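Tyrosine-protein phosphatase YwqE (Bacillus subtilis, PDB 3QY7) dephosphorylates phosphotyrosine-containing proteins, among them YwqD, YwqF and Ssb, as a manganese-dependent protein tyrosine phosphatase of the CpsB/CapC family. Local coordinates at residues H5-I8 / D13-A16; I38-H43 / Y104-F109; E145-L150 / K176-R181; H152-G157 / Q240-V245. All coordinates share one frame; numbering follows the deposited sequence. Where two conformers were deposited one is given.

Contact 1 (H5-I8 / D13-A16). With FE (Fe (III) ion), chain C; MG (magnesium ion), chain D.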
loop_
_atom_site.group_PDB
_atom_site.type_symbol
_atom_site.label_atom_id
_atom_site.label_comp_id
_atom_site.label_asym_id
_atom_site.label_seq_id
_atom_site.Cartn_x
_atom_site.Cartn_y
_atom_site.Cartn_z
ATOM N N HIS A 5 1.020 3.050 2.214
ATOM C CA HIS A 5 0.963 1.759 2.921
ATOM C C HIS A 5 2.116 1.734 3.920
ATOM O O HIS A 5 3.275 1.753 3.524
ATOM C CB HIS A 5 1.066 0.621 1.883
ATOM C CG HIS A 5 0.989 -0.770 2.448
ATOM N ND1 HIS A 5 0.734 -1.855 1.640
ATOM C CD2 HIS A 5 1.089 -1.255 3.710
ATOM C CE1 HIS A 5 0.720 -2.959 2.375
ATOM N NE2 HIS A 5 0.921 -2.622 3.633
ATOM N N CYS A 6 1.798 1.725 5.213
ATOM C CA CYS A 6 2.833 1.878 6.239
ATOM C C CYS A 6 2.295 1.463 7.600
ATOM O O CYS A 6 1.168 1.803 7.970
ATOM C CB CYS A 6 3.290 3.334 6.283
ATOM S SG CYS A 6 4.817 3.573 7.204
ATOM N N HIS A 7 3.102 0.717 8.345
ATOM C CA HIS A 7 2.686 0.211 9.636
ATOM C C HIS A 7 3.403 0.976 10.729
ATOM O O HIS A 7 4.125 0.416 11.568
ATOM C CB HIS A 7 2.905 -1.305 9.668
ATOM C CG HIS A 7 2.135 -2.016 8.606
ATOM N ND1 HIS A 7 0.896 -2.572 8.841
ATOM C CD2 HIS A 7 2.387 -2.193 7.289
ATOM C CE1 HIS A 7 0.447 -3.108 7.717
ATOM N NE2 HIS A 7 1.321 -2.878 6.757
ATOM N N ILE A 8 3.184 2.295 10.708
ATOM C CA ILE A 8 3.819 3.230 11.632
ATOM C C ILE A 8 3.052 3.401 12.956
ATOM O O ILE A 8 3.648 3.797 13.956
ATOM C CB ILE A 8 4.087 4.610 10.958
ATOM C CG1 ILE A 8 5.086 5.439 11.777
ATOM C CG2 ILE A 8 2.775 5.371 10.738
ATOM C CD1 ILE A 8 5.604 6.654 11.011
ATOM N N ASP A 13 -0.316 -3.781 15.303
ATOM C CA ASP A 13 0.038 -4.790 14.378
ATOM C C ASP A 13 1.505 -5.221 14.486
ATOM O O ASP A 13 2.120 -5.111 15.483
ATOM C CB ASP A 13 -0.531 -4.628 12.960
ATOM C CG ASP A 13 0.101 -3.476 12.189
ATOM O OD1 ASP A 13 1.030 -2.944 12.693
ATOM O OD2 ASP A 13 -0.393 -3.214 11.138
ATOM N N ASP A 14 1.993 -5.774 13.408
ATOM C CA ASP A 14 3.373 -6.176 13.380
ATOM C C ASP A 14 4.366 -5.054 13.058
ATOM O O ASP A 14 5.512 -5.265 12.976
ATOM C CB ASP A 14 3.541 -7.340 12.427
ATOM C CG ASP A 14 2.913 -7.084 11.136
ATOM O OD1 ASP A 14 3.203 -7.844 10.248
ATOM O OD2 ASP A 14 2.097 -6.139 10.982
ATOM N N GLY A 15 3.876 -3.842 12.923
ATOM C CA GLY A 15 4.754 -2.731 12.683
ATOM C C GLY A 15 5.157 -2.092 14.021
ATOM O O GLY A 15 5.591 -2.848 14.880
ATOM N N ALA A 16 5.115 -0.778 14.214
ATOM C CA ALA A 16 5.791 -0.220 15.351
ATOM C C ALA A 16 5.288 -0.815 16.669
ATOM O O ALA A 16 4.168 -0.975 16.876
ATOM C CB ALA A 16 5.507 1.260 15.389
HETATM FE FE FE C . 1.431 -4.136 5.041
HETATM MG MG MG D . 2.448 -6.454 8.528
HETATM O O HOH W 1 1.681 -5.495 3.773
#
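H7 meets G15 and I8 meets A16 where the loop after strand 2-3 doubles back on itself. The CA atoms of H7 and G15 are 4.7 Å apart. One backbone bond ties the two segments: A16 N donates to H7 O at 3.1 Å. The same carbonyl oxygen also takes a CA-H...O contact from G15. Next to this bond the methyl group of A16 packs on the carbonyl oxygen of I8.

The main side-chain link is between H7 and D13. H7 ND1 donates to D13 OD2 at 2.7 Å, with an N-H...O angle of 158°. The oxygen lies at the ring edge, near the imidazole plane. It is met on its syn side, but well out of the carboxylate plane. Ring and carboxylate are turned 42° against each other. D13 CG sits between its own backbone N and carbonyl carbon (chi1 70°). In this position D13 OD1 can take the N-H of G15, with G15 N at 3.0 Å and above the carboxylate plane, which makes an Asx turn. D13 OD2 is also hydrogen-bonded to the backbone N of H42. Three bonds therefore fix the carboxylate.

H7 NE2 binds an iron ion at 2.1 Å. The D13 bond and this iron together fix the rotation of the H7 ring. H5 NE2 binds the same iron, and E80 and D194 complete the protein ligands. D14 is a ligand of the magnesium ion, with H42 and H196. The H-x-H pair after the first strand is characteristic of the PHP-type metal site; here D13 backs its second histidine.

Contact 2 (I38-H43 / Y104-F109). With FE (Fe (III) ion), chain B.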
loop_
_atom_site.group_PDB
_atom_site.type_symbol
_atom_site.label_atom_id
_atom_site.label_comp_id
_atom_site.label_asym_id
_atom_site.label_seq_id
_atom_site.Cartn_x
_atom_site.Cartn_y
_atom_site.Cartn_z
ATOM N N ILE A 38 -0.078 7.571 4.834
ATOM C CA ILE A 38 -1.363 7.005 5.198
ATOM C C ILE A 38 -1.065 5.754 6.031
ATOM O O ILE A 38 -0.532 4.764 5.508
ATOM C CB ILE A 38 -2.231 6.643 3.985
ATOM C CG1 ILE A 38 -2.389 7.858 3.068
ATOM C CG2 ILE A 38 -3.586 6.126 4.454
ATOM C CD1 ILE A 38 -3.168 7.545 1.742
ATOM N N ALA A 39 -1.356 5.816 7.322
ATOM C CA ALA A 39 -1.141 4.638 8.179
ATOM C C ALA A 39 -2.134 3.582 7.778
ATOM O O ALA A 39 -3.321 3.877 7.587
ATOM C CB ALA A 39 -1.296 4.979 9.624
ATOM N N THR A 40 -1.646 2.346 7.594
ATOM C CA THR A 40 -2.507 1.246 7.155
ATOM C C THR A 40 -2.328 0.028 8.061
ATOM O O THR A 40 -1.864 -1.027 7.586
ATOM C CB THR A 40 -2.224 0.838 5.712
ATOM O OG1 THR A 40 -0.839 0.503 5.572
ATOM C CG2 THR A 40 -2.545 1.982 4.766
ATOM N N PRO A 41 -2.680 0.173 9.354
ATOM C CA PRO A 41 -2.604 -0.991 10.247
ATOM C C PRO A 41 -3.510 -2.103 9.723
ATOM O O PRO A 41 -4.537 -1.819 9.090
ATOM C CB PRO A 41 -3.148 -0.464 11.572
ATOM C CG PRO A 41 -4.016 0.703 11.211
ATOM C CD PRO A 41 -3.331 1.325 10.014
ATOM N N HIS A 42 -3.140 -3.360 9.981
ATOM C CA HIS A 42 -4.010 -4.447 9.603
ATOM C C HIS A 42 -5.337 -4.262 10.332
ATOM O O HIS A 42 -5.349 -3.855 11.412
ATOM C CB HIS A 42 -3.395 -5.851 9.910
ATOM C CG HIS A 42 -2.167 -6.168 9.115
ATOM N ND1 HIS A 42 -2.202 -6.754 7.876
ATOM C CD2 HIS A 42 -0.871 -5.982 9.400
ATOM C CE1 HIS A 42 -0.982 -6.872 7.416
ATOM N NE2 HIS A 42 -0.147 -6.405 8.318
ATOM N N HIS A 43 -6.454 -4.563 9.689
ATOM C CA HIS A 43 -7.746 -4.354 10.350
ATOM C C HIS A 43 -7.980 -5.359 11.485
ATOM O O HIS A 43 -8.685 -5.055 12.446
ATOM C CB HIS A 43 -8.898 -4.327 9.346
ATOM C CG HIS A 43 -9.287 -5.677 8.839
ATOM N ND1 HIS A 43 -10.528 -6.229 9.073
ATOM C CD2 HIS A 43 -8.600 -6.586 8.109
ATOM C CE1 HIS A 43 -10.588 -7.423 8.511
ATOM N NE2 HIS A 43 -9.430 -7.666 7.921
ATOM N N TYR A 104 -10.205 4.847 -2.557
ATOM C CA TYR A 104 -9.194 3.792 -2.683
ATOM C C TYR A 104 -9.135 2.955 -1.418
ATOM O O TYR A 104 -9.035 3.485 -0.319
ATOM C CB TYR A 104 -7.826 4.413 -2.983
ATOM C CG TYR A 104 -7.820 5.138 -4.303
ATOM C CD1 TYR A 104 -7.511 4.470 -5.484
ATOM C CD2 TYR A 104 -8.202 6.482 -4.381
ATOM C CE1 TYR A 104 -7.534 5.130 -6.705
ATOM C CE2 TYR A 104 -8.229 7.156 -5.595
ATOM C CZ TYR A 104 -7.898 6.475 -6.753
ATOM O OH TYR A 104 -7.930 7.121 -7.963
ATOM N N ILE A 105 -9.207 1.636 -1.569
ATOM C CA ILE A 105 -9.228 0.752 -0.420
ATOM C C ILE A 105 -8.124 -0.278 -0.602
ATOM O O ILE A 105 -7.974 -0.824 -1.703
ATOM C CB ILE A 105 -10.634 0.082 -0.215
ATOM C CG1 ILE A 105 -10.642 -0.882 0.969
ATOM C CG2 ILE A 105 -11.182 -0.523 -1.503
ATOM C CD1 ILE A 105 -12.027 -1.458 1.287
ATOM N N LEU A 106 -7.339 -0.495 0.454
ATOM C CA LEU A 106 -6.165 -1.385 0.385
ATOM C C LEU A 106 -6.548 -2.790 0.808
ATOM O O LEU A 106 -6.824 -3.045 1.975
ATOM C CB LEU A 106 -5.029 -0.824 1.260
ATOM C CG LEU A 106 -3.683 -1.565 1.167
ATOM C CD1 LEU A 106 -3.093 -1.471 -0.230
ATOM C CD2 LEU A 106 -2.724 -1.017 2.207
ATOM N N ILE A 107 -6.584 -3.681 -0.182
ATOM C CA ILE A 107 -7.012 -5.061 -0.003
ATOM C C ILE A 107 -5.808 -5.967 -0.210
ATOM O O ILE A 107 -5.138 -5.880 -1.243
ATOM C CB ILE A 107 -8.113 -5.415 -1.033
ATOM C CG1 ILE A 107 -9.325 -4.480 -0.888
ATOM C CG2 ILE A 107 -8.541 -6.900 -0.917
ATOM C CD1 ILE A 107 -10.033 -4.563 0.433
ATOM N N GLU A 108 -5.567 -6.837 0.761
ATOM C CA GLU A 108 -4.439 -7.762 0.738
ATOM C C GLU A 108 -4.960 -9.181 0.592
ATOM O O GLU A 108 -5.829 -9.593 1.355
ATOM C CB GLU A 108 -3.662 -7.655 2.047
ATOM C CG GLU A 108 -2.385 -8.488 2.093
ATOM C CD GLU A 108 -1.963 -8.850 3.501
ATOM O OE1 GLU A 108 -0.742 -8.868 3.778
ATOM O OE2 GLU A 108 -2.832 -9.112 4.355
ATOM N N PHE A 109 -4.414 -9.902 -0.384
ATOM C CA PHE A 109 -4.660 -11.346 -0.552
ATOM C C PHE A 109 -3.817 -12.134 0.449
ATOM O O PHE A 109 -2.712 -11.737 0.778
ATOM C CB PHE A 109 -4.287 -11.801 -1.973
ATOM C CG PHE A 109 -5.057 -11.124 -3.080
ATOM C CD1 PHE A 109 -6.396 -10.757 -2.914
ATOM C CD2 PHE A 109 -4.450 -10.877 -4.306
ATOM C CE1 PHE A 109 -7.100 -10.144 -3.947
ATOM C CE2 PHE A 109 -5.145 -10.275 -5.362
ATOM C CZ PHE A 109 -6.494 -9.897 -5.180
HETATM FE FE FE B . 0.560 -7.212 3.645
HETATM O O HOH W 2 2.292 -8.599 3.888
HETATM O O HOH W 1 1.681 -5.495 3.773
#
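Two kinds of contact join T40 and H42 to L106 and E108: apolar packing at one end and metal-site chemistry at the other. The backbones stay well apart, with the CA atoms of T40 and L106 at 8.1 Å. Side chains bridge the gap.

The apolar part is the packing of one leucine methyl on T40. L106 CD2 rests 3.9 Å from T40 CG2 and about as near T40 CB. The two side chains cross at about a right angle. With chi1 at -174°, L106 turns its CG away from its own backbone N and extends toward T40. T40 directs its hydroxyl to another partner: OG1 is hydrogen-bonded to the backbone N of C6. Both residues are buried.

The polar part centres on E108. Its side chain reaches out from the end of strand 104-108 in an extended form beyond CG. E108 OE1 binds an iron ion at 2.1 Å. Water 1 and water 2 bind the same ion, and E80 and H136 are its other protein ligands. The second carboxylate oxygen, OE2, forms a salt bridge with R82. The two oxygens thus have separate tasks. The edge of the H42 ring faces E108 OE1, the ring and carboxylate planes being 39° apart. H42 is a ligand of the magnesium ion, and its ring stacks with that of H7.

The contact therefore sets a magnesium ligand beside an iron ligand. E108 OE1 binds the iron while E108 OE2 is held by R82, which means that both partners set the orientation of the carboxylate.

Contact 3 (E145-L150 / K176-R181)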
loop_
_atom_site.group_PDB
_atom_site.type_symbol
_atom_site.label_atom_id
_atom_site.label_comp_id
_atom_site.label_asym_id
_atom_site.label_seq_id
_atom_site.Cartn_x
_atom_site.Cartn_y
_atom_site.Cartn_z
ATOM N N GLU A 145 3.425 -17.253 -9.679
ATOM C CA GLU A 145 3.307 -18.442 -10.527
ATOM C C GLU A 145 2.463 -18.213 -11.787
ATOM O O GLU A 145 2.699 -18.823 -12.841
ATOM C CB GLU A 145 2.753 -19.597 -9.695
ATOM C CG GLU A 145 3.783 -20.170 -8.720
ATOM C CD GLU A 145 3.169 -20.936 -7.553
ATOM O OE1 GLU A 145 1.924 -21.091 -7.508
ATOM O OE2 GLU A 145 3.940 -21.383 -6.671
ATOM N N ASN A 146 1.477 -17.333 -11.681
ATOM C CA ASN A 146 0.533 -17.104 -12.764
ATOM C C ASN A 146 0.199 -15.610 -12.808
ATOM O O ASN A 146 -0.853 -15.194 -12.313
ATOM C CB ASN A 146 -0.718 -17.976 -12.564
ATOM C CG ASN A 146 -1.784 -17.772 -13.639
ATOM O OD1 ASN A 146 -1.519 -17.264 -14.737
ATOM N ND2 ASN A 146 -3.011 -18.184 -13.318
ATOM N N PRO A 147 1.096 -14.800 -13.403
ATOM C CA PRO A 147 0.908 -13.339 -13.355
ATOM C C PRO A 147 -0.333 -12.852 -14.098
ATOM O O PRO A 147 -0.804 -11.742 -13.831
ATOM C CB PRO A 147 2.177 -12.783 -14.008
ATOM C CG PRO A 147 3.131 -13.919 -14.101
ATOM C CD PRO A 147 2.306 -15.165 -14.156
ATOM N N SER A 148 -0.863 -13.673 -15.009
ATOM C CA SER A 148 -2.071 -13.331 -15.756
ATOM C C SER A 148 -3.242 -12.987 -14.831
ATOM O O SER A 148 -4.132 -12.232 -15.212
ATOM C CB SER A 148 -2.455 -14.462 -16.733
ATOM O OG SER A 148 -3.180 -15.505 -16.085
ATOM N N LEU A 149 -3.226 -13.531 -13.617
ATOM C CA LEU A 149 -4.259 -13.238 -12.622
ATOM C C LEU A 149 -4.285 -11.751 -12.286
ATOM O O LEU A 149 -5.362 -11.153 -12.162
ATOM C CB LEU A 149 -4.033 -14.028 -11.338
ATOM C CG LEU A 149 -4.186 -15.546 -11.444
ATOM C CD1 LEU A 149 -3.699 -16.208 -10.168
ATOM C CD2 LEU A 149 -5.643 -15.935 -11.736
ATOM N N LEU A 150 -3.100 -11.167 -12.117
ATOM C CA LEU A 150 -3.024 -9.733 -11.828
ATOM C C LEU A 150 -3.423 -8.923 -13.041
ATOM O O LEU A 150 -4.193 -7.948 -12.935
ATOM C CB LEU A 150 -1.633 -9.320 -11.326
ATOM C CG LEU A 150 -1.443 -7.819 -11.064
ATOM C CD1 LEU A 150 -2.314 -7.366 -9.910
ATOM C CD2 LEU A 150 0.023 -7.564 -10.757
ATOM N N LYS A 176 12.905 -8.646 -6.656
ATOM C CA LYS A 176 13.202 -7.469 -7.516
ATOM C C LYS A 176 12.941 -7.703 -9.010
ATOM O O LYS A 176 12.329 -6.884 -9.703
ATOM C CB LYS A 176 14.651 -6.979 -7.338
ATOM C CG LYS A 176 15.007 -5.795 -8.238
ATOM C CD LYS A 176 16.420 -5.281 -7.977
ATOM C CE LYS A 176 16.794 -4.256 -9.018
ATOM N NZ LYS A 176 18.148 -3.682 -8.789
ATOM N N ALA A 177 13.454 -8.815 -9.517
ATOM C CA ALA A 177 13.274 -9.185 -10.903
ATOM C C ALA A 177 11.790 -9.279 -11.292
ATOM O O ALA A 177 11.385 -8.769 -12.339
ATOM C CB ALA A 177 13.979 -10.518 -11.159
ATOM N N PHE A 178 10.997 -9.912 -10.426
ATOM C CA PHE A 178 9.564 -10.067 -10.680
ATOM C C PHE A 178 8.838 -8.716 -10.678
ATOM O O PHE A 178 7.968 -8.458 -11.514
ATOM C CB PHE A 178 8.933 -11.033 -9.684
ATOM C CG PHE A 178 7.479 -11.313 -9.960
ATOM C CD1 PHE A 178 7.062 -11.744 -11.219
ATOM C CD2 PHE A 178 6.534 -11.155 -8.964
ATOM C CE1 PHE A 178 5.720 -12.001 -11.481
ATOM C CE2 PHE A 178 5.181 -11.421 -9.221
ATOM C CZ PHE A 178 4.782 -11.832 -10.473
ATOM N N SER A 179 9.236 -7.848 -9.759
ATOM C CA SER A 179 8.582 -6.558 -9.582
ATOM C C SER A 179 8.736 -5.686 -10.815
ATOM O O SER A 179 7.801 -4.997 -11.233
ATOM C CB SER A 179 9.172 -5.843 -8.363
ATOM O OG SER A 179 9.021 -6.596 -7.182
ATOM N N LEU A 180 9.932 -5.706 -11.399
ATOM C CA LEU A 180 10.203 -4.970 -12.620
ATOM C C LEU A 180 9.341 -5.456 -13.793
ATOM O O LEU A 180 8.917 -4.654 -14.617
ATOM C CB LEU A 180 11.693 -5.051 -12.967
ATOM C CG LEU A 180 12.608 -4.190 -12.089
ATOM C CD1 LEU A 180 14.054 -4.546 -12.403
ATOM C CD2 LEU A 180 12.356 -2.704 -12.357
ATOM N N ARG A 181 9.090 -6.765 -13.839
ATOM C CA ARG A 181 8.172 -7.354 -14.822
ATOM C C ARG A 181 6.772 -6.765 -14.692
ATOM O O ARG A 181 6.192 -6.337 -15.693
ATOM C CB ARG A 181 8.149 -8.888 -14.714
ATOM C CG ARG A 181 9.426 -9.535 -15.260
ATOM C CD ARG A 181 9.552 -10.990 -14.857
ATOM N NE ARG A 181 8.508 -11.836 -15.431
ATOM C CZ ARG A 181 8.115 -12.993 -14.903
ATOM N NH1 ARG A 181 8.670 -13.446 -13.785
ATOM N NH2 ARG A 181 7.162 -13.700 -15.486
#
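The turn between helices 141-145 and 148-155 packs here against helix 173-184, on the outer layer of the TIM-barrel-like fold. The contact is small and mainly apolar. P147 is the residue of the turn that makes it. P147 CG meets F178 CE1 at 4.2 Å. The proline carbon approaches at the edge of the phenyl ring, near the ring plane, and not over a face. A chi1 of -176° points F178 CG away from its backbone N, and this swings the ring off the helix and across to the proline.

R181, one turn later on the same helix, comes in beside the phenyl ring. R181 NH2 lies 4.3 Å from P147 CG. The R181 guanidinium also has F178 CE1 over one face, 4.0 Å above its plane and toward the rim. The side chains of F178 and R181 thus both approach the one proline, at loose van der Waals distance. R181 NH2 has a further partner, a weak hydrogen bond to the backbone O of K246.

The turn itself is braced locally. N146 is the first residue to leave the helical path after helix 141-145. S148 OG donates to N146 OD1 at 2.8 Å, with the donor tilted 31° from the carbonyl plane. The backbone bond from L149 N to N146 O, at 3.2 Å, closes the same bend.

Around the contact, F178 also rests on I143 and R144 of helix 141-145. V245 of the C-terminal tail lies on P147. Helix 173-184 has further neighbours through L180, which packs on helix 205-216 and on L167 of helix 164-168.

Contact 4 (H152-G157 / Q240-V245)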
loop_
_atom_site.group_PDB
_atom_site.type_symbol
_atom_site.label_atom_id
_atom_site.label_comp_id
_atom_site.label_asym_id
_atom_site.label_seq_id
_atom_site.Cartn_x
_atom_site.Cartn_y
_atom_site.Cartn_z
ATOM N N HIS A 152 -5.524 -9.704 -15.304
ATOM C CA HIS A 152 -6.977 -9.700 -15.481
ATOM C C HIS A 152 -7.676 -8.793 -14.477
ATOM O O HIS A 152 -8.567 -8.032 -14.856
ATOM C CB HIS A 152 -7.555 -11.117 -15.442
ATOM C CG HIS A 152 -7.305 -11.896 -16.696
ATOM N ND1 HIS A 152 -7.769 -11.491 -17.933
ATOM C CD2 HIS A 152 -6.620 -13.045 -16.909
ATOM C CE1 HIS A 152 -7.385 -12.362 -18.849
ATOM N NE2 HIS A 152 -6.683 -13.311 -18.255
ATOM N N LEU A 153 -7.256 -8.854 -13.214
ATOM C CA LEU A 153 -7.866 -8.012 -12.170
ATOM C C LEU A 153 -7.665 -6.529 -12.474
ATOM O O LEU A 153 -8.580 -5.726 -12.298
ATOM C CB LEU A 153 -7.335 -8.373 -10.778
ATOM C CG LEU A 153 -7.729 -9.734 -10.184
ATOM C CD1 LEU A 153 -6.857 -10.097 -9.005
ATOM C CD2 LEU A 153 -9.217 -9.768 -9.812
ATOM N N VAL A 154 -6.470 -6.172 -12.943
ATOM C CA VAL A 154 -6.164 -4.799 -13.328
ATOM C C VAL A 154 -6.906 -4.373 -14.603
ATOM O O VAL A 154 -7.460 -3.286 -14.668
ATOM C CB VAL A 154 -4.634 -4.567 -13.444
ATOM C CG1 VAL A 154 -4.333 -3.195 -14.071
ATOM C CG2 VAL A 154 -3.987 -4.686 -12.066
ATOM N N GLU A 155 -6.916 -5.239 -15.616
ATOM C CA GLU A 155 -7.733 -5.000 -16.804
ATOM C C GLU A 155 -9.201 -4.731 -16.409
ATOM O O GLU A 155 -9.870 -3.888 -17.016
ATOM C CB GLU A 155 -7.630 -6.196 -17.752
ATOM C CG GLU A 155 -8.227 -5.973 -19.110
ATOM C CD GLU A 155 -9.729 -6.214 -19.126
ATOM O OE1 GLU A 155 -10.423 -5.560 -19.935
ATOM O OE2 GLU A 155 -10.208 -7.053 -18.328
ATOM N N LYS A 156 -9.670 -5.431 -15.383
ATOM C CA LYS A 156 -11.056 -5.281 -14.902
ATOM C C LYS A 156 -11.282 -4.104 -13.945
ATOM O O LYS A 156 -12.403 -3.909 -13.461
ATOM C CB LYS A 156 -11.557 -6.581 -14.264
ATOM C CG LYS A 156 -11.826 -7.741 -15.258
ATOM C CD LYS A 156 -12.891 -7.350 -16.270
ATOM C CE LYS A 156 -13.619 -8.574 -16.813
ATOM N NZ LYS A 156 -14.833 -8.147 -17.572
ATOM N N GLY A 157 -10.225 -3.349 -13.653
ATOM C CA GLY A 157 -10.373 -2.075 -12.946
ATOM C C GLY A 157 -9.646 -1.928 -11.621
ATOM O O GLY A 157 -9.636 -0.842 -11.042
ATOM N N GLN A 240 -1.730 3.190 -17.458
ATOM C CA GLN A 240 -1.321 2.844 -18.813
ATOM C C GLN A 240 -1.987 1.497 -19.165
ATOM O O GLN A 240 -2.411 0.751 -18.258
ATOM C CB GLN A 240 0.210 2.783 -18.920
ATOM C CG GLN A 240 0.938 4.117 -18.660
ATOM C CD GLN A 240 0.652 5.199 -19.694
ATOM O OE1 GLN A 240 0.512 6.378 -19.347
ATOM N NE2 GLN A 240 0.568 4.812 -20.964
ATOM N N PRO A 241 -2.109 1.187 -20.473
ATOM C CA PRO A 241 -2.821 -0.035 -20.825
ATOM C C PRO A 241 -2.135 -1.269 -20.243
ATOM O O PRO A 241 -0.939 -1.482 -20.492
ATOM C CB PRO A 241 -2.784 -0.047 -22.361
ATOM C CG PRO A 241 -2.446 1.343 -22.772
ATOM C CD PRO A 241 -1.579 1.880 -21.664
ATOM N N PRO A 242 -2.875 -2.067 -19.450
ATOM C CA PRO A 242 -2.288 -3.252 -18.840
ATOM C C PRO A 242 -1.892 -4.277 -19.889
ATOM O O PRO A 242 -2.514 -4.353 -20.961
ATOM C CB PRO A 242 -3.414 -3.807 -17.961
ATOM C CG PRO A 242 -4.660 -3.207 -18.498
ATOM C CD PRO A 242 -4.283 -1.873 -19.044
ATOM N N GLN A 243 -0.847 -5.039 -19.583
ATOM C CA GLN A 243 -0.317 -6.016 -20.525
ATOM C C GLN A 243 -0.167 -7.366 -19.843
ATOM O O GLN A 243 0.113 -7.435 -18.648
ATOM C CB GLN A 243 1.020 -5.539 -21.101
ATOM C CG GLN A 243 1.018 -4.126 -21.701
ATOM C CD GLN A 243 0.166 -3.972 -22.957
ATOM O OE1 GLN A 243 -0.214 -4.958 -23.603
ATOM N NE2 GLN A 243 -0.130 -2.722 -23.317
ATOM N N PRO A 244 -0.423 -8.463 -20.582
ATOM C CA PRO A 244 -0.156 -9.750 -19.972
ATOM C C PRO A 244 1.327 -9.925 -19.679
ATOM O O PRO A 244 2.186 -9.371 -20.377
ATOM C CB PRO A 244 -0.608 -10.741 -21.052
ATOM C CG PRO A 244 -1.715 -10.038 -21.718
ATOM C CD PRO A 244 -1.277 -8.596 -21.776
ATOM N N VAL A 245 1.594 -10.670 -18.647
ATOM C CA VAL A 245 2.929 -11.044 -18.299
ATOM C C VAL A 245 2.886 -12.559 -18.212
ATOM O O VAL A 245 1.946 -13.123 -17.746
ATOM C CB VAL A 245 3.411 -10.367 -17.017
ATOM C CG1 VAL A 245 2.369 -9.709 -16.269
ATOM C CG2 VAL A 245 4.327 -11.167 -16.166
#
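V154 O accepts from G157 N at 2.9 Å, and more weakly from R239 NH2, just ahead of the tail segment. A second bond, K156 N to H152 O, also at 2.9 Å, joins it in closing the last turn of helix 148-155. G157 has positive phi (121°), and the ending is a Schellman motif.

P242 is the tail residue that touches the helix, and it does so through its ring. P242 CB meets V154 CG1 at 4.0 Å. V154 has chi1 at 171°, which turns the CG1 branch away from its backbone N and aims it at the proline. The pair meets at a slant. P242 CG rests on the backbone of E155, at 3.9 Å from E155 CA. The E155 side chain adds its CB, 4.3 Å from P242 CG, and the rest of that side chain turns off from the proline. The contact is thus van der Waals packing, with the proline ring laid against the side of the helix. V154 is buried, while E155 is exposed at the border.

The tail continues past the helix in extended form, and Q243 makes a backbone hydrogen bond with A185. P242 also packs on L187, in the loop before strand 190-192, and V154 touches H189 of that loop. L153 packs on E119 and F122 of helix 118-127. Helix 148-155 therefore packs against both helix 118-127 and the C-terminal tail.

Contacts 1 and 2 come first along the chain and contribute ligands to the metal centre. Their centres are about 11 Å apart, and water 1 belongs to both. C6 O meets T40 N at 2.9 Å, a probable hydrogen bond, so the loops after strands 2-3 and 36-38 hold together. Contacts 3 and 4 lie on the outer helical layer, with centres about 12 Å apart. They share helix 148-155, and their segments alternate in sequence. Contacts 2 and 4 touch by packing of F109 on L153. Contacts 1 and 4 are on opposite sides of the chain's centre, about 29 Å between centres. The metal site and the packing of the C-terminal tail thus lie in different parts of the fold.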